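Local atomic coordinates of beta-hydroxyacyl-(Acyl-carrier-protein) dehydratase FabA/FabZ (Xenorhabdus doucetiae, PDB entry 6QSR), a protein that probably acts as a hotdog-fold 3-hydroxyacyl-ACP dehydratase, a lyase working in the type II polyketide synthase pathway that makes aryl polyene pigments. Residues K139-G145 and G157-Q163. Residue numbers count along the deposited sequence, not the author numbering.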
ATOM      1  N   LYS B 139      -2.060   2.371  19.373  1.00 54.24           N
ATOM      2  CA  LYS B 139      -2.353   1.653  18.123  1.00 51.52           C
ATOM      3  C   LYS B 139      -2.349   2.509  16.846  1.00 42.03           C
ATOM      4  O   LYS B 139      -1.852   2.045  15.815  1.00 41.63           O
ATOM      5  CB  LYS B 139      -3.677   0.891  18.276  1.00 56.83           C
ATOM      6  CG  LYS B 139      -3.589  -0.215  19.327  1.00 64.30           C
ATOM      7  CD  LYS B 139      -4.939  -0.670  19.854  1.00 71.14           C
ATOM      8  CE  LYS B 139      -4.781  -1.471  21.141  1.00 75.18           C
ATOM      9  NZ  LYS B 139      -3.907  -2.670  20.991  1.00 75.78           N
ATOM     10  N   PHE B 140      -2.881   3.736  16.923  1.00 36.63           N
ATOM     11  CA  PHE B 140      -2.998   4.627  15.761  0.50 35.44           C
ATOM     12  C   PHE B 140      -1.743   5.481  15.566  1.00 33.29           C
ATOM     13  O   PHE B 140      -1.148   5.951  16.535  1.00 33.61           O
ATOM     14  CB  PHE B 140      -4.218   5.543  15.904  0.50 35.01           C
ATOM     15  CG  PHE B 140      -5.528   4.810  15.987  0.50 36.92           C
ATOM     16  CD1 PHE B 140      -6.255   4.792  17.169  0.50 38.46           C
ATOM     17  CD2 PHE B 140      -6.037   4.141  14.884  0.50 35.46           C
ATOM     18  CE1 PHE B 140      -7.462   4.122  17.249  0.50 39.23           C
ATOM     19  CE2 PHE B 140      -7.242   3.469  14.957  0.50 36.86           C
ATOM     20  CZ  PHE B 140      -7.956   3.458  16.141  0.50 38.58           C
ATOM     21  N   GLY B 141      -1.356   5.683  14.305  1.00 28.22           N
ATOM     22  CA  GLY B 141      -0.207   6.518  13.954  1.00 25.79           C
ATOM     23  C   GLY B 141      -0.531   7.399  12.768  1.00 27.96           C
ATOM     24  O   GLY B 141      -1.252   6.984  11.864  1.00 28.50           O
ATOM     25  N   SER B 142      -0.002   8.621  12.778  1.00 28.73           N
ATOM     26  CA  SER B 142      -0.182   9.567  11.683  1.00 26.86           C
ATOM     27  C   SER B 142       1.187  10.147  11.325  1.00 21.57           C
ATOM     28  O   SER B 142       1.875  10.671  12.195  1.00 19.39           O
ATOM     29  CB  SER B 142      -1.149  10.670  12.098  1.00 29.17           C
ATOM     30  OG  SER B 142      -1.393  11.539  11.013  1.00 30.38           O
ATOM     31  N   PHE B 143       1.588  10.012  10.058  1.00 20.09           N
ATOM     32  CA  PHE B 143       2.938  10.369   9.615  1.00 20.72           C
ATOM     33  C   PHE B 143       2.906  11.120   8.291  1.00 21.81           C
ATOM     34  O   PHE B 143       2.108  10.790   7.414  1.00 23.34           O
ATOM     35  CB  PHE B 143       3.795   9.109   9.414  1.00 20.87           C
ATOM     36  CG  PHE B 143       4.231   8.435  10.690  1.00 23.60           C
ATOM     37  CD1 PHE B 143       3.337   7.667  11.435  1.00 25.51           C
ATOM     38  CD2 PHE B 143       5.551   8.518  11.117  1.00 25.13           C
ATOM     39  CE1 PHE B 143       3.741   7.037  12.610  1.00 25.15           C
ATOM     40  CE2 PHE B 143       5.963   7.880  12.281  1.00 26.71           C
ATOM     41  CZ  PHE B 143       5.057   7.140  13.026  1.00 27.62           C
ATOM     42  N   GLU B 144       3.780  12.118   8.153  1.00 23.79           N
ATOM     43  CA  GLU B 144       4.054  12.748   6.855  1.00 27.97           C
ATOM     44  C   GLU B 144       5.310  12.083   6.294  1.00 32.71           C
ATOM     45  O   GLU B 144       6.176  11.648   7.065  1.00 31.64           O
ATOM     46  CB  GLU B 144       4.266  14.248   7.022  1.00 33.34           C
ATOM     47  CG  GLU B 144       4.247  15.027   5.715  1.00 37.76           C
ATOM     48  CD  GLU B 144       4.079  16.524   5.926  1.00 43.98           C
ATOM     49  OE1 GLU B 144       3.485  17.176   5.039  1.00 46.97           O
ATOM     50  OE2 GLU B 144       4.526  17.046   6.973  1.00 44.92           O
ATOM     51  N   GLY B 145       5.408  12.007   4.967  1.00 34.54           N
ATOM     52  CA  GLY B 145       6.449  11.209   4.320  1.00 33.03           C
ATOM     53  C   GLY B 145       7.043  11.764   3.044  1.00 28.07           C
ATOM     54  O   GLY B 145       6.419  12.555   2.348  1.00 21.15           O
ATOM     55  N   GLY B 157       3.651  12.875   0.925  1.00 19.50           N
ATOM     56  CA  GLY B 157       2.379  12.307   1.360  1.00 18.34           C
ATOM     57  C   GLY B 157       2.166  12.285   2.859  1.00 20.35           C
ATOM     58  O   GLY B 157       3.115  12.492   3.627  1.00 20.73           O
ATOM     59  N   ARG B 158       0.915  12.035   3.267  1.00 20.95           N
ATOM     60  CA  ARG B 158       0.578  11.716   4.657  1.00 20.98           C
ATOM     61  C   ARG B 158      -0.139  10.379   4.717  1.00 20.33           C
ATOM     62  O   ARG B 158      -1.011  10.099   3.884  1.00 20.56           O
ATOM     63  CB  ARG B 158      -0.306  12.786   5.289  1.00 24.85           C
ATOM     64  CG  ARG B 158       0.415  14.089   5.567  1.00 28.96           C
ATOM     65  CD  ARG B 158      -0.421  14.996   6.454  1.00 32.26           C
ATOM     66  NE  ARG B 158       0.267  16.256   6.714  1.00 36.35           N
ATOM     67  CZ  ARG B 158      -0.235  17.268   7.420  1.00 38.87           C
ATOM     68  NH1 ARG B 158      -1.458  17.192   7.948  1.00 37.51           N
ATOM     69  NH2 ARG B 158       0.493  18.367   7.592  1.00 43.50           N
ATOM     70  N   LEU B 159       0.241   9.561   5.701  1.00 19.30           N
ATOM     71  CA  LEU B 159      -0.336   8.234   5.924  1.00 18.24           C
ATOM     72  C   LEU B 159      -0.881   8.092   7.342  1.00 19.09           C
ATOM     73  O   LEU B 159      -0.307   8.633   8.290  1.00 17.70           O
ATOM     74  CB  LEU B 159       0.724   7.139   5.704  1.00 19.34           C
ATOM     75  CG  LEU B 159       0.896   6.621   4.282  1.00 21.29           C
ATOM     76  CD1 LEU B 159       1.449   7.720   3.399  1.00 24.85           C
ATOM     77  CD2 LEU B 159       1.823   5.421   4.247  1.00 20.98           C
ATOM     78  N   ASN B 160      -1.971   7.330   7.471  1.00 21.52           N
ATOM     79  CA  ASN B 160      -2.523   6.936   8.767  1.00 23.98           C
ATOM     80  C   ASN B 160      -2.501   5.416   8.882  1.00 23.17           C
ATOM     81  O   ASN B 160      -2.901   4.713   7.952  1.00 20.29           O
ATOM     82  CB  ASN B 160      -3.949   7.470   8.930  1.00 27.62           C
ATOM     83  CG  ASN B 160      -3.995   8.983   9.037  1.00 31.45           C
ATOM     84  OD1 ASN B 160      -3.168   9.595   9.705  1.00 35.90           O
ATOM     85  ND2 ASN B 160      -4.967   9.592   8.377  1.00 37.46           N
ATOM     86  N   THR B 161      -2.038   4.922  10.030  1.00 24.96           N
ATOM     87  CA  THR B 161      -1.859   3.488  10.269  1.00 25.87           C
ATOM     88  C   THR B 161      -2.538   3.038  11.558  1.00 27.22           C
ATOM     89  O   THR B 161      -2.917   3.856  12.390  1.00 26.59           O
ATOM     90  CB  THR B 161      -0.368   3.141  10.372  1.00 28.65           C
ATOM     91  OG1 THR B 161       0.253   4.019  11.317  1.00 30.11           O
ATOM     92  CG2 THR B 161       0.309   3.271   9.005  1.00 31.23           C
ATOM     93  N   TYR B 162      -2.671   1.724  11.703  1.00 31.26           N
ATOM     94  CA  TYR B 162      -3.396   1.104  12.813  1.00 35.56           C
ATOM     95  C   TYR B 162      -2.761  -0.256  13.072  1.00 33.91           C
ATOM     96  O   TYR B 162      -2.500  -1.013  12.134  1.00 28.84           O
ATOM     97  CB  TYR B 162      -4.876   1.002  12.430  1.00 41.38           C
ATOM     98  CG  TYR B 162      -5.828   0.228  13.335  1.00 47.60           C
ATOM     99  CD1 TYR B 162      -5.736   0.273  14.730  1.00 48.44           C
ATOM    100  CD2 TYR B 162      -6.887  -0.496  12.771  1.00 51.34           C
ATOM    101  CE1 TYR B 162      -6.643  -0.424  15.529  1.00 49.01           C
ATOM    102  CE2 TYR B 162      -7.794  -1.186  13.555  1.00 53.79           C
ATOM    103  CZ  TYR B 162      -7.677  -1.146  14.928  1.00 54.72           C
ATOM    104  OH  TYR B 162      -8.593  -1.847  15.681  1.00 60.90           O
ATOM    105  N   GLN B 163      -2.494  -0.543  14.341  1.00 36.31           N
ATOM    106  CA  GLN B 163      -1.785  -1.757  14.730  1.00 41.08           C
ATOM    107  C   GLN B 163      -2.646  -2.508  15.749  1.00 40.62           C
ATOM    108  O   GLN B 163      -2.436  -2.382  16.954  1.00 39.60           O
ATOM    109  CB  GLN B 163      -0.398  -1.384  15.279  1.00 47.78           C
ATOM    110  CG  GLN B 163       0.718  -2.291  14.794  1.00 53.93           C
ATOM    111  CD  GLN B 163       2.098  -1.725  15.059  1.00 61.97           C
ATOM    112  OE1 GLN B 163       2.934  -1.651  14.156  1.00 67.47           O
ATOM    113  NE2 GLN B 163       2.342  -1.315  16.300  1.00 64.20           N
TER
HETATM  114  O   HOH W   1       0.467   2.553  14.157  1.00 38.24           O
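The F140 ring lies nearly parallel to that of Y162 (planes at 19°) but slid apart, so the two barely overlap; their centroids are 5.0 Å apart, and F140 CE2 comes within 3.5 Å of Y162 CD1. S142, N160, E144 and R158 share this face of the sheet, where a long salt bridge joins E144 OE1 to R158 NE (3.7 Å). Between the strands, backbone hydrogen bonds set the antiparallel register: G141 N to T161 O (3.1 Å) and T161 N to G141 O (2.9 Å), then F143 N to L159 O (2.9 Å) and L159 N to F143 O (2.8 Å). These strands form the β-hairpin 140-149/152-162 of the curved antiparallel sheet that, in the hotdog fold, wraps around a long central helix, here 79-97. F143, T161 and L159 point to that helix side: F143 packs edge-to-face on W90, F143 and T161 both touch I87, and L159 meets M83. At G141 a β-carbon would clash with T161 OG1. Near the open end of the hairpin, a water bridges K139 O (2.9 Å) and T161 OG1 (3.2 Å), whereas K139 NZ hydrogen-bonds to N165, just before helix 166-174, and Y162 OH to E168 within that helix.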